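Local atomic coordinates of putative esterase/lipase/thioesterase (PDB entry 2PBL), a protein that probably hydrolyses ester or thioester bonds, as a putative esterase, lipase or thioesterase of the alpha/beta-hydrolase fold. Residues R173-L176 and R177-M180. Numbering follows the deposited sequence.
Sequences RPLL and RTSM
T178 bends back on L175 and grips its carbonyl oxygen twice, a compact worked example of a threonine hydroxyl bonding back to the carbonyl three residues before it, at the point where the chain leaves a run of turns. The hydroxyl, T178 OG1, donates to L175 O at 2.8 Å and arrives only 17° from the carbonyl plane. The backbone T178 N reaches the same oxygen, L175 O, at 3.0 Å, but from well above that plane. Two donors of one residue therefore hold one acceptor from different directions. A chi1 of 74° puts T178 OG1 between the backbone N and the carbonyl carbon, within reach of L175 O, while the methyl T178 CG2 stands anti to the carbonyl carbon and lies 3.8 Å from P174 O. A valine here keeps a similar branched shape but would probably leave L175 O with the backbone N as its sole donor from this residue, the hydroxyl's tie to the preceding turn being lost.

The same i to i+3 spacing recurs one and two steps earlier, where R177 N donates to P174 O (3.1 Å) and L176 N to R173 O, so three successive turns are closed before the chain becomes extended at T178. Beyond the polar grip, the selenomethionine M180 bends at chi3 (-76°), bringing M180 CE to 4.1 Å from L175 CD2; the two side chains meet at a slant in a light apolar contact.

This is structural packing in the alpha/beta-hydrolase fold, within the loop between strand 160-166 and helix 181-184. L175 packs on F184 of that helix and L176 on A191 of helix 188-193, while R173 forms a salt bridge to E198 and R177 is joined by backbone hydrogen bonding to L4 of the N-terminal loop.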
loop_
_atom_site.group_PDB
_atom_site.type_symbol
_atom_site.label_atom_id
_atom_site.label_comp_id
_atom_site.label_asym_id
_atom_site.label_seq_id
_atom_site.Cartn_x
_atom_site.Cartn_y
_atom_site.Cartn_z
ATOM N N ARG A 173 6.005 16.797 1.421
ATOM C CA ARG A 173 6.774 17.985 1.844
ATOM C C ARG A 173 7.172 17.989 3.324
ATOM O O ARG A 173 8.310 18.292 3.664
ATOM C CB ARG A 173 6.009 19.252 1.563
ATOM C CG ARG A 173 5.828 19.636 0.085
ATOM C CD ARG A 173 4.704 20.665 0.113
ATOM N NE ARG A 173 4.317 21.184 -1.178
ATOM C CZ ARG A 173 3.164 20.948 -1.818
ATOM N NH1 ARG A 173 2.983 21.524 -2.999
ATOM N NH2 ARG A 173 2.190 20.174 -1.316
ATOM N N PRO A 174 6.250 17.627 4.218
ATOM C CA PRO A 174 6.669 17.653 5.629
ATOM C C PRO A 174 7.752 16.642 5.976
ATOM O O PRO A 174 8.401 16.788 7.006
ATOM C CB PRO A 174 5.368 17.330 6.390
ATOM C CG PRO A 174 4.283 17.482 5.406
ATOM C CD PRO A 174 4.851 17.200 4.076
ATOM N N LEU A 175 7.970 15.619 5.129
ATOM C CA LEU A 175 9.032 14.661 5.387
ATOM C C LEU A 175 10.423 15.246 5.219
ATOM O O LEU A 175 11.387 14.650 5.699
ATOM C CB LEU A 175 8.906 13.410 4.522
ATOM C CG LEU A 175 7.591 12.675 4.643
ATOM C CD1 LEU A 175 7.648 11.482 3.732
ATOM C CD2 LEU A 175 7.356 12.249 6.100
ATOM N N LEU A 176 10.513 16.405 4.553
ATOM C CA LEU A 176 11.770 17.139 4.385
ATOM C C LEU A 176 12.237 17.650 5.740
ATOM O O LEU A 176 13.409 17.933 5.941
ATOM C CB LEU A 176 11.586 18.315 3.424
ATOM C CG LEU A 176 11.027 17.986 2.029
ATOM C CD1 LEU A 176 11.058 19.231 1.170
ATOM C CD2 LEU A 176 11.745 16.841 1.346
ATOM N N ARG A 177 11.301 17.721 6.674
ATOM C CA ARG A 177 11.587 18.111 8.038
ATOM C C ARG A 177 11.662 16.911 8.989
ATOM O O ARG A 177 11.407 17.046 10.172
ATOM C CB ARG A 177 10.567 19.163 8.466
ATOM C CG ARG A 177 10.541 20.361 7.544
ATOM C CD ARG A 177 10.039 21.578 8.276
ATOM N NE ARG A 177 8.656 21.413 8.713
ATOM C CZ ARG A 177 8.151 21.822 9.883
ATOM N NH1 ARG A 177 8.906 22.353 10.847
ATOM N NH2 ARG A 177 6.867 21.613 10.128
ATOM N N THR A 178 12.048 15.738 8.469
ATOM C CA THR A 178 12.273 14.542 9.268
ATOM C C THR A 178 13.653 13.939 8.923
ATOM O O THR A 178 14.148 14.055 7.793
ATOM C CB THR A 178 11.202 13.434 9.039
ATOM O OG1 THR A 178 11.409 12.804 7.754
ATOM C CG2 THR A 178 9.766 13.991 9.175
ATOM N N SER A 179 14.256 13.270 9.893
ATOM C CA SER A 179 15.526 12.608 9.687
ATOM C C SER A 179 15.458 11.518 8.622
ATOM O O SER A 179 16.484 11.118 8.078
ATOM C CB SER A 179 15.996 11.985 10.998
ATOM O OG SER A 179 16.043 12.974 12.019
HETATM N N MSE A 180 14.257 11.015 8.325
HETATM C CA MSE A 180 14.111 9.992 7.293
HETATM C C MSE A 180 14.507 10.554 5.943
HETATM O O MSE A 180 14.848 9.789 5.032
HETATM C CB MSE A 180 12.687 9.476 7.248
HETATM C CG MSE A 180 12.256 8.696 8.458
HETATM SE SE MSE A 180 10.394 8.138 8.196
HETATM C CE MSE A 180 9.580 9.747 8.516
#